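Local coordinates for transcription regulator AmtR (Mycobacterium smegmatis, PDB 5E57), which probably binds cis-regulatory DNA through an N-terminal helix-turn-helix as a dimeric TetR-family transcription factor linked to nitrogen regulation, at residues Ala81-Asp92 and Leu127-Val138; Leu96-Tyr107 and Val156-Ser164. All coordinates share one frame; numbering follows the deposited sequence.

Contact 1. Residues Ala81-Asp92 and Leu127-Val138; sequences AAPRLHALVIYD and LRSAYRSLAAAV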
loop_
_atom_site.group_PDB
_atom_site.type_symbol
_atom_site.label_atom_id
_atom_site.label_comp_id
_atom_site.label_asym_id
_atom_site.label_seq_id
_atom_site.Cartn_x
_atom_site.Cartn_y
_atom_site.Cartn_z
ATOM N N ALA A 81 -21.394 -5.630 13.359
ATOM C CA ALA A 81 -20.492 -5.387 12.244
ATOM C C ALA A 81 -19.018 -5.744 12.570
ATOM O O ALA A 81 -18.297 -6.238 11.713
ATOM C CB ALA A 81 -20.590 -3.918 11.806
ATOM N N ALA A 82 -18.547 -5.453 13.781
ATOM C CA ALA A 82 -17.121 -5.646 14.119
ATOM C C ALA A 82 -16.594 -7.063 13.871
ATOM O O ALA A 82 -15.551 -7.212 13.221
ATOM C CB ALA A 82 -16.820 -5.181 15.555
ATOM N N PRO A 83 -17.321 -8.105 14.339
ATOM C CA PRO A 83 -16.813 -9.437 14.072
ATOM C C PRO A 83 -16.835 -9.756 12.600
ATOM O O PRO A 83 -16.112 -10.664 12.159
ATOM C CB PRO A 83 -17.780 -10.365 14.816
ATOM C CG PRO A 83 -18.235 -9.539 15.997
ATOM C CD PRO A 83 -18.283 -8.102 15.460
ATOM N N ARG A 84 -17.657 -9.036 11.837
ATOM C CA ARG A 84 -17.823 -9.427 10.433
ATOM C C ARG A 84 -16.654 -8.874 9.590
ATOM O O ARG A 84 -16.008 -9.606 8.807
ATOM C CB ARG A 84 -19.197 -9.005 9.913
ATOM C CG ARG A 84 -20.300 -9.952 10.431
ATOM C CD ARG A 84 -21.608 -9.652 9.729
ATOM N NE ARG A 84 -22.141 -8.417 10.194
ATOM C CZ ARG A 84 -22.794 -7.494 9.474
ATOM N NH1 ARG A 84 -22.944 -7.570 8.179
ATOM N NH2 ARG A 84 -23.243 -6.433 10.106
ATOM N N LEU A 85 -16.381 -7.612 9.828
ATOM C CA LEU A 85 -15.265 -6.942 9.275
ATOM C C LEU A 85 -13.969 -7.620 9.697
ATOM O O LEU A 85 -13.172 -7.987 8.848
ATOM C CB LEU A 85 -15.252 -5.524 9.740
ATOM C CG LEU A 85 -14.049 -4.697 9.283
ATOM C CD1 LEU A 85 -14.015 -4.656 7.776
ATOM C CD2 LEU A 85 -14.175 -3.276 9.829
ATOM N N HIS A 86 -13.823 -7.867 10.982
ATOM C CA HIS A 86 -12.692 -8.647 11.445
ATOM C C HIS A 86 -12.449 -9.910 10.669
ATOM O O HIS A 86 -11.316 -10.165 10.274
ATOM C CB HIS A 86 -12.734 -8.942 12.930
ATOM C CG HIS A 86 -11.393 -9.330 13.483
ATOM N ND1 HIS A 86 -11.026 -10.644 13.674
ATOM C CD2 HIS A 86 -10.318 -8.590 13.809
ATOM C CE1 HIS A 86 -9.777 -10.690 14.120
ATOM N NE2 HIS A 86 -9.339 -9.458 14.234
ATOM N N ALA A 87 -13.496 -10.696 10.420
ATOM C CA ALA A 87 -13.342 -11.956 9.790
ATOM C C ALA A 87 -12.907 -11.700 8.322
ATOM O O ALA A 87 -12.074 -12.434 7.802
ATOM C CB ALA A 87 -14.634 -12.740 9.795
ATOM N N LEU A 88 -13.483 -10.689 7.668
ATOM C CA LEU A 88 -13.073 -10.421 6.300
ATOM C C LEU A 88 -11.565 -10.052 6.248
ATOM O O LEU A 88 -10.861 -10.511 5.374
ATOM C CB LEU A 88 -13.911 -9.281 5.716
ATOM C CG LEU A 88 -13.553 -8.766 4.312
ATOM C CD1 LEU A 88 -13.571 -9.862 3.281
ATOM C CD2 LEU A 88 -14.534 -7.647 3.941
ATOM N N VAL A 89 -11.122 -9.216 7.177
ATOM C CA VAL A 89 -9.732 -8.722 7.182
ATOM C C VAL A 89 -8.796 -9.927 7.359
ATOM O O VAL A 89 -7.819 -10.102 6.612
ATOM C CB VAL A 89 -9.548 -7.724 8.338
ATOM C CG1 VAL A 89 -8.122 -7.364 8.545
ATOM C CG2 VAL A 89 -10.288 -6.422 8.048
ATOM N N ILE A 90 -9.111 -10.826 8.290
ATOM C CA ILE A 90 -8.186 -11.950 8.487
ATOM C C ILE A 90 -8.137 -12.765 7.217
ATOM O O ILE A 90 -7.082 -13.056 6.712
ATOM C CB ILE A 90 -8.596 -12.837 9.639
ATOM C CG1 ILE A 90 -8.577 -12.034 10.929
ATOM C CG2 ILE A 90 -7.733 -14.109 9.726
ATOM C CD1 ILE A 90 -7.337 -11.242 11.248
ATOM N N TYR A 91 -9.290 -13.065 6.648
ATOM C CA TYR A 91 -9.348 -13.935 5.516
ATOM C C TYR A 91 -8.633 -13.336 4.391
ATOM O O TYR A 91 -7.855 -14.010 3.687
ATOM C CB TYR A 91 -10.811 -14.201 5.118
ATOM C CG TYR A 91 -10.976 -15.090 3.914
ATOM C CD1 TYR A 91 -10.933 -16.495 4.044
ATOM C CD2 TYR A 91 -11.159 -14.566 2.653
ATOM C CE1 TYR A 91 -11.090 -17.330 2.947
ATOM C CE2 TYR A 91 -11.381 -15.407 1.536
ATOM C CZ TYR A 91 -11.342 -16.796 1.679
ATOM O OH TYR A 91 -11.525 -17.668 0.614
ATOM N N ASP A 92 -8.887 -12.069 4.169
ATOM C CA ASP A 92 -8.324 -11.430 2.959
ATOM C C ASP A 92 -6.812 -11.216 3.144
ATOM O O ASP A 92 -6.010 -11.551 2.256
ATOM C CB ASP A 92 -9.045 -10.089 2.732
ATOM C CG ASP A 92 -8.893 -9.549 1.331
ATOM O OD1 ASP A 92 -8.174 -10.160 0.496
ATOM O OD2 ASP A 92 -9.484 -8.445 1.118
ATOM N N LEU A 127 -15.093 -4.751 -3.739
ATOM C CA LEU A 127 -14.505 -5.252 -2.495
ATOM C C LEU A 127 -14.292 -4.106 -1.550
ATOM O O LEU A 127 -14.656 -4.157 -0.313
ATOM C CB LEU A 127 -13.190 -5.953 -2.763
ATOM C CG LEU A 127 -12.560 -6.604 -1.551
ATOM C CD1 LEU A 127 -13.491 -7.560 -0.828
ATOM C CD2 LEU A 127 -11.269 -7.294 -1.950
ATOM N N ARG A 128 -13.715 -3.049 -2.135
ATOM C CA ARG A 128 -13.467 -1.827 -1.380
ATOM C C ARG A 128 -14.742 -1.257 -0.790
ATOM O O ARG A 128 -14.773 -0.809 0.378
ATOM C CB ARG A 128 -12.735 -0.801 -2.237
ATOM C CG ARG A 128 -12.470 0.531 -1.577
ATOM C CD ARG A 128 -11.881 1.550 -2.515
ATOM N NE ARG A 128 -11.586 2.821 -1.859
ATOM C CZ ARG A 128 -11.411 3.988 -2.512
ATOM N NH1 ARG A 128 -11.411 4.046 -3.814
ATOM N NH2 ARG A 128 -11.091 5.073 -1.867
ATOM N N SER A 129 -15.801 -1.300 -1.584
ATOM C CA SER A 129 -17.071 -0.746 -1.158
ATOM C C SER A 129 -17.667 -1.632 -0.063
ATOM O O SER A 129 -18.314 -1.118 0.891
ATOM C CB SER A 129 -18.006 -0.607 -2.382
ATOM O OG SER A 129 -19.322 -0.317 -1.958
ATOM N N ALA A 130 -17.441 -2.959 -0.141
ATOM C CA ALA A 130 -17.939 -3.801 0.886
ATOM C C ALA A 130 -17.254 -3.504 2.194
ATOM O O ALA A 130 -17.874 -3.478 3.238
ATOM C CB ALA A 130 -17.777 -5.252 0.524
ATOM N N TYR A 131 -15.944 -3.341 2.165
ATOM C CA TYR A 131 -15.216 -2.996 3.364
ATOM C C TYR A 131 -15.722 -1.729 3.963
ATOM O O TYR A 131 -15.886 -1.628 5.175
ATOM C CB TYR A 131 -13.703 -2.820 3.062
ATOM C CG TYR A 131 -12.845 -4.077 3.164
ATOM C CD1 TYR A 131 -12.291 -4.456 4.362
ATOM C CD2 TYR A 131 -12.488 -4.814 2.028
ATOM C CE1 TYR A 131 -11.455 -5.558 4.463
ATOM C CE2 TYR A 131 -11.659 -5.908 2.129
ATOM C CZ TYR A 131 -11.147 -6.283 3.353
ATOM O OH TYR A 131 -10.306 -7.414 3.432
ATOM N N ARG A 132 -15.927 -0.710 3.119
ATOM C CA ARG A 132 -16.300 0.580 3.651
ATOM C C ARG A 132 -17.693 0.526 4.351
ATOM O O ARG A 132 -17.899 1.208 5.391
ATOM C CB ARG A 132 -16.293 1.621 2.504
ATOM C CG ARG A 132 -16.609 3.013 2.964
ATOM C CD ARG A 132 -16.974 3.962 1.850
ATOM N NE ARG A 132 -15.860 4.020 0.893
ATOM C CZ ARG A 132 -14.748 4.758 1.021
ATOM N NH1 ARG A 132 -14.546 5.556 2.073
ATOM N NH2 ARG A 132 -13.826 4.704 0.059
ATOM N N SER A 133 -18.627 -0.244 3.766
ATOM C CA SER A 133 -19.920 -0.473 4.393
ATOM C C SER A 133 -19.778 -1.133 5.719
ATOM O O SER A 133 -20.354 -0.652 6.651
ATOM C CB SER A 133 -20.861 -1.358 3.551
ATOM O OG SER A 133 -21.072 -0.755 2.291
ATOM N N LEU A 134 -19.055 -2.265 5.807
ATOM C CA LEU A 134 -18.855 -2.901 7.109
ATOM C C LEU A 134 -18.185 -1.957 8.066
ATOM O O LEU A 134 -18.636 -1.800 9.210
ATOM C CB LEU A 134 -18.012 -4.166 7.020
ATOM C CG LEU A 134 -18.679 -5.266 6.259
ATOM C CD1 LEU A 134 -17.653 -6.316 5.912
ATOM C CD2 LEU A 134 -19.831 -5.843 7.091
ATOM N N ALA A 135 -17.125 -1.291 7.615
ATOM C CA ALA A 135 -16.417 -0.368 8.499
ATOM C C ALA A 135 -17.247 0.863 8.954
ATOM O O ALA A 135 -17.106 1.354 10.085
ATOM C CB ALA A 135 -15.122 0.115 7.856
ATOM N N ALA A 136 -18.075 1.383 8.078
ATOM C CA ALA A 136 -18.944 2.515 8.462
ATOM C C ALA A 136 -19.941 2.056 9.558
ATOM O O ALA A 136 -20.286 2.823 10.454
ATOM C CB ALA A 136 -19.686 3.055 7.256
ATOM N N ALA A 137 -20.346 0.787 9.525
ATOM C CA ALA A 137 -21.235 0.267 10.578
ATOM C C ALA A 137 -20.445 0.045 11.903
ATOM O O ALA A 137 -20.989 0.226 13.011
ATOM C CB ALA A 137 -21.946 -1.032 10.095
ATOM N N VAL A 138 -19.154 -0.301 11.824
ATOM C CA VAL A 138 -18.392 -0.499 13.065
ATOM C C VAL A 138 -18.220 0.860 13.728
ATOM O O VAL A 138 -18.342 1.014 14.968
ATOM C CB VAL A 138 -17.017 -1.156 12.832
ATOM C CG1 VAL A 138 -16.229 -1.183 14.123
ATOM C CG2 VAL A 138 -17.174 -2.551 12.222
#
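The hydroxyl OH of Tyr131 donates a hydrogen bond of 2.7 Å to OD2 of Asp92, using the carboxylate's anti lone pair. The carboxylate comes in at the ring's edge, nearly coplanar with it, and Leu88 takes one face. Leu88 lays CD2 over the middle of that face, 3.6 Å from the ring centroid and only 7° off the normal, a CH-pi contact; Val89 CG2 touches the rim near the ring plane. Tyr131 is thus a knob in a hole formed by Leu85, Leu88, Val89 and Asp92, its rotation limited by both the bond and the neighbours.

The reciprocal knob is Leu85. With CG anti to the backbone N (chi1 177°), its two methyls divide: CD1 reaches Tyr131 CD1 at 3.8 Å, and CD2 reaches Val138 CG2 at 3.9 Å. Leu134 CD2 covers one face of the Arg84 guanidinium, whose NH1 is hydrogen-bonded to Leu74 O. Where the small residues lie, Ala81 CB meets Ala137 CB at 3.6 Å and the backbones draw closest. The two helix segments approach to 9.0 Å between axes, at 144° between their directions. These reciprocal knobs-into-holes join two near-antiparallel helices within the all-helical ligand-binding domain of the TetR fold.

Contact 2. Residues Leu96-Tyr107 and Val156-Ser164; sequences LCAGRWNLGALY and VESVINSRS. With ACT (acetate ion), chain D.
In the ligand-binding domain of this TetR-family regulator, the end of helix 82-98 and the turn after it, which leads into the 3-10 segment 103-106, pack on helix 151-165. Asn102, at the centre of an inverse gamma turn, and Arg163 tie the turn to the helix. The guanidinium of Arg163 donates to backbone carbonyls: NH1 bonds to Leu96 O at 2.8 Å, an acceptor lying almost in the guanidinium plane, while NH2 bonds to Gly99 O at 2.7 Å from above the carbonyl plane, with a weak second bond from NH1 to the same oxygen. A bend at chi3 (70°) turns the arginine's end toward these acceptors, and Asn102 CA sits over one guanidinium face.

The Asn102 amide slides past the arginine in the opposite direction, their planes 16° apart. Its ND2 donates to Ile160 O at 2.9 Å; Ser164 N reaches that oxygen from the opposite face of the carbonyl plane, so a helix carbonyl serves both its own helix and the turn.

Packing flanks these bonds: Ile160 CG2 abuts the backbone at Ala105 N, 3.3 Å away, and its CD1 rests near Gly104 CA, where the absence of a side chain allows the close approach. Leu96 CB presses on Val159 CG2 at 3.4 Å, a tight pair. Beyond Ile160, Tyr107 and Glu157 lie beside a bound acetate, probably from the crystallisation liquor; the Tyr107 hydroxyl is also hydrogen-bonded to Thr63 OG1, and Glu157 forms a salt bridge with Arg124. The Tyr107 hydroxyl OH donates to acetate O at 2.8 Å, with that oxygen near the plane of the ring.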
loop_
_atom_site.group_PDB
_atom_site.type_symbol
_atom_site.label_atom_id
_atom_site.label_comp_id
_atom_site.label_asym_id
_atom_site.label_seq_id
_atom_site.Cartn_x
_atom_site.Cartn_y
_atom_site.Cartn_z
ATOM N N LEU A 96 -3.730 -12.709 0.687
ATOM C CA LEU A 96 -2.661 -11.881 0.117
ATOM C C LEU A 96 -1.289 -12.269 0.656
ATOM O O LEU A 96 -0.290 -12.120 -0.046
ATOM C CB LEU A 96 -2.890 -10.395 0.354
ATOM C CG LEU A 96 -4.121 -9.748 -0.308
ATOM C CD1 LEU A 96 -4.260 -8.279 0.048
ATOM C CD2 LEU A 96 -4.092 -9.916 -1.809
ATOM N N CYS A 97 -1.215 -12.745 1.894
ATOM C CA CYS A 97 0.072 -13.232 2.427
ATOM C C CYS A 97 0.406 -14.604 1.910
ATOM O O CYS A 97 1.569 -14.976 1.926
ATOM C CB CYS A 97 0.082 -13.308 3.946
ATOM S SG CYS A 97 0.057 -11.693 4.669
ATOM N N ALA A 98 -0.576 -15.365 1.459
ATOM C CA ALA A 98 -0.296 -16.774 1.202
ATOM C C ALA A 98 0.164 -16.969 -0.202
ATOM O O ALA A 98 0.608 -18.026 -0.566
ATOM C CB ALA A 98 -1.510 -17.640 1.452
ATOM N N GLY A 99 0.057 -15.972 -1.027
ATOM C CA GLY A 99 0.496 -16.189 -2.381
ATOM C C GLY A 99 1.945 -16.706 -2.460
ATOM O O GLY A 99 2.811 -16.281 -1.715
ATOM N N ARG A 100 2.234 -17.617 -3.363
ATOM C CA ARG A 100 3.634 -17.842 -3.680
ATOM C C ARG A 100 4.338 -16.530 -4.184
ATOM O O ARG A 100 5.482 -16.267 -3.872
ATOM C CB ARG A 100 3.721 -18.936 -4.728
ATOM C CG ARG A 100 5.131 -19.139 -5.240
ATOM C CD ARG A 100 6.027 -19.792 -4.216
ATOM N NE ARG A 100 7.413 -19.864 -4.690
ATOM C CZ ARG A 100 8.311 -18.887 -4.583
ATOM N NH1 ARG A 100 7.980 -17.720 -4.028
ATOM N NH2 ARG A 100 9.545 -19.075 -5.044
ATOM N N TRP A 101 3.605 -15.685 -4.913
ATOM C CA TRP A 101 4.119 -14.478 -5.528
ATOM C C TRP A 101 3.265 -13.279 -5.110
ATOM O O TRP A 101 2.100 -13.397 -4.811
ATOM C CB TRP A 101 4.150 -14.601 -7.069
ATOM C CG TRP A 101 4.895 -15.819 -7.533
ATOM C CD1 TRP A 101 4.367 -16.940 -8.064
ATOM C CD2 TRP A 101 6.298 -16.031 -7.456
ATOM N NE1 TRP A 101 5.350 -17.810 -8.397
ATOM C CE2 TRP A 101 6.553 -17.299 -8.000
ATOM C CE3 TRP A 101 7.367 -15.253 -6.999
ATOM C CZ2 TRP A 101 7.847 -17.848 -8.090
ATOM C CZ3 TRP A 101 8.663 -15.777 -7.092
ATOM C CH2 TRP A 101 8.894 -17.086 -7.619
ATOM N N ASN A 102 3.865 -12.110 -5.062
ATOM C CA ASN A 102 3.165 -10.955 -4.510
ATOM C C ASN A 102 2.293 -10.255 -5.561
ATOM O O ASN A 102 2.558 -9.125 -5.948
ATOM C CB ASN A 102 4.206 -9.987 -3.877
ATOM C CG ASN A 102 3.569 -8.849 -3.097
ATOM O OD1 ASN A 102 2.452 -8.971 -2.601
ATOM N ND2 ASN A 102 4.304 -7.746 -2.951
ATOM N N LEU A 103 1.211 -10.911 -5.982
ATOM C CA LEU A 103 0.398 -10.424 -7.155
ATOM C C LEU A 103 -0.245 -9.083 -6.904
ATOM O O LEU A 103 -0.440 -8.319 -7.790
ATOM C CB LEU A 103 -0.685 -11.418 -7.529
ATOM C CG LEU A 103 -0.146 -12.797 -7.961
ATOM C CD1 LEU A 103 -1.269 -13.843 -7.920
ATOM C CD2 LEU A 103 0.577 -12.694 -9.311
ATOM N N GLY A 104 -0.521 -8.742 -5.654
ATOM C CA GLY A 104 -1.139 -7.455 -5.392
ATOM C C GLY A 104 -0.240 -6.316 -5.750
ATOM O O GLY A 104 -0.685 -5.158 -5.857
ATOM N N ALA A 105 1.057 -6.611 -5.889
ATOM C CA ALA A 105 1.984 -5.618 -6.311
ATOM C C ALA A 105 1.653 -5.166 -7.719
ATOM O O ALA A 105 2.109 -4.118 -8.115
ATOM C CB ALA A 105 3.404 -6.158 -6.307
ATOM N N LEU A 106 0.867 -5.938 -8.465
ATOM C CA LEU A 106 0.561 -5.521 -9.859
ATOM C C LEU A 106 -0.626 -4.492 -9.942
ATOM O O LEU A 106 -0.885 -3.916 -10.997
ATOM C CB LEU A 106 0.261 -6.777 -10.668
ATOM C CG LEU A 106 1.372 -7.839 -10.728
ATOM C CD1 LEU A 106 0.775 -9.080 -11.374
ATOM C CD2 LEU A 106 2.622 -7.346 -11.469
ATOM N N TYR A 107 -1.308 -4.238 -8.830
ATOM C CA TYR A 107 -2.502 -3.359 -8.827
ATOM C C TYR A 107 -2.189 -1.985 -9.318
ATOM O O TYR A 107 -3.045 -1.320 -9.794
ATOM C CB TYR A 107 -3.087 -3.239 -7.421
ATOM C CG TYR A 107 -3.751 -4.494 -6.851
ATOM C CD1 TYR A 107 -4.078 -5.581 -7.639
ATOM C CD2 TYR A 107 -4.138 -4.533 -5.536
ATOM C CE1 TYR A 107 -4.718 -6.707 -7.104
ATOM C CE2 TYR A 107 -4.791 -5.635 -5.014
ATOM C CZ TYR A 107 -5.085 -6.696 -5.815
ATOM O OH TYR A 107 -5.709 -7.758 -5.287
ATOM N N VAL A 156 -5.423 -3.811 4.928
ATOM C CA VAL A 156 -5.313 -5.154 4.336
ATOM C C VAL A 156 -4.400 -5.199 3.141
ATOM O O VAL A 156 -3.535 -6.141 3.004
ATOM C CB VAL A 156 -6.700 -5.682 3.907
ATOM C CG1 VAL A 156 -6.605 -6.905 3.031
ATOM C CG2 VAL A 156 -7.575 -5.903 5.115
ATOM N N GLU A 157 -4.546 -4.198 2.273
ATOM C CA GLU A 157 -3.705 -4.094 1.090
ATOM C C GLU A 157 -2.253 -3.768 1.453
ATOM O O GLU A 157 -1.344 -4.079 0.687
ATOM C CB GLU A 157 -4.309 -3.088 0.039
ATOM C CG GLU A 157 -5.581 -3.724 -0.607
ATOM C CD GLU A 157 -5.862 -3.260 -2.015
ATOM O OE1 GLU A 157 -5.383 -2.159 -2.348
ATOM O OE2 GLU A 157 -6.611 -3.979 -2.767
ATOM N N SER A 158 -2.021 -3.222 2.638
ATOM C CA SER A 158 -0.643 -2.959 3.044
ATOM C C SER A 158 0.196 -4.208 3.145
ATOM O O SER A 158 1.439 -4.161 3.096
ATOM C CB SER A 158 -0.563 -2.144 4.325
ATOM O OG SER A 158 -0.674 -2.950 5.444
ATOM N N VAL A 159 -0.414 -5.361 3.225
ATOM C CA VAL A 159 0.435 -6.596 3.304
ATOM C C VAL A 159 1.290 -6.794 2.022
ATOM O O VAL A 159 2.365 -7.421 2.057
ATOM C CB VAL A 159 -0.358 -7.854 3.741
ATOM C CG1 VAL A 159 -1.227 -7.562 4.940
ATOM C CG2 VAL A 159 -1.204 -8.431 2.617
ATOM N N ILE A 160 0.771 -6.263 0.917
ATOM C CA ILE A 160 1.442 -6.282 -0.371
ATOM C C ILE A 160 2.768 -5.499 -0.255
ATOM O O ILE A 160 3.820 -6.019 -0.625
ATOM C CB ILE A 160 0.615 -5.669 -1.486
ATOM C CG1 ILE A 160 -0.649 -6.462 -1.821
ATOM C CG2 ILE A 160 1.458 -5.537 -2.765
ATOM C CD1 ILE A 160 -1.745 -5.547 -2.411
ATOM N N ASN A 161 2.707 -4.329 0.333
ATOM C CA ASN A 161 3.909 -3.554 0.613
ATOM C C ASN A 161 4.849 -4.272 1.602
ATOM O O ASN A 161 6.055 -4.219 1.438
ATOM C CB ASN A 161 3.541 -2.196 1.161
ATOM C CG ASN A 161 2.593 -1.429 0.238
ATOM O OD1 ASN A 161 2.990 -0.480 -0.433
ATOM N ND2 ASN A 161 1.327 -1.852 0.199
ATOM N N SER A 162 4.314 -4.944 2.624
ATOM C CA SER A 162 5.148 -5.718 3.585
ATOM C C SER A 162 5.910 -6.839 2.890
ATOM O O SER A 162 7.097 -7.033 3.140
ATOM C CB SER A 162 4.329 -6.319 4.730
ATOM O OG SER A 162 3.676 -5.320 5.488
ATOM N N ARG A 163 5.223 -7.567 2.004
ATOM C CA ARG A 163 5.851 -8.646 1.238
ATOM C C ARG A 163 7.012 -8.170 0.335
ATOM O O ARG A 163 7.967 -8.904 0.080
ATOM C CB ARG A 163 4.804 -9.336 0.365
ATOM C CG ARG A 163 3.925 -10.271 1.130
ATOM C CD ARG A 163 3.040 -11.067 0.197
ATOM N NE ARG A 163 3.814 -12.035 -0.568
ATOM C CZ ARG A 163 3.304 -13.106 -1.137
ATOM N NH1 ARG A 163 1.977 -13.372 -1.018
ATOM N NH2 ARG A 163 4.114 -13.941 -1.826
ATOM N N SER A 164 6.866 -6.949 -0.169
ATOM C CA SER A 164 7.814 -6.368 -1.015
ATOM C C SER A 164 9.053 -5.988 -0.218
ATOM O O SER A 164 10.152 -6.133 -0.714
ATOM C CB SER A 164 7.246 -5.088 -1.591
ATOM O OG SER A 164 8.106 -4.588 -2.577
HETATM C C ACT D . -7.773 -7.289 -2.084
HETATM O O ACT D . -7.301 -6.920 -3.138
HETATM O OXT ACT D . -7.953 -6.398 -1.205
HETATM C CH3 ACT D . -8.101 -8.780 -1.921
#

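Overall arrangement
From the N terminus the chain passes the predicted DNA-binding motif before entering helix 82-98, which supplies the first segment of contact 1 and, at its far end, the start of contact 2. Helix 118-142 returns to close the loop of contact 1, and the next helix, 151-165, closes that of contact 2; the two loops therefore cross. The contact centres lie 19 Å apart, yet the contacts touch through Val156, whose methyls pack against Val89, Asp92 and Tyr131. Together they join helix 82-98 to both later helices, while Trp101 of contact 2 reaches helix 9-23 and Arg128 and Ser164 meet the second subunit.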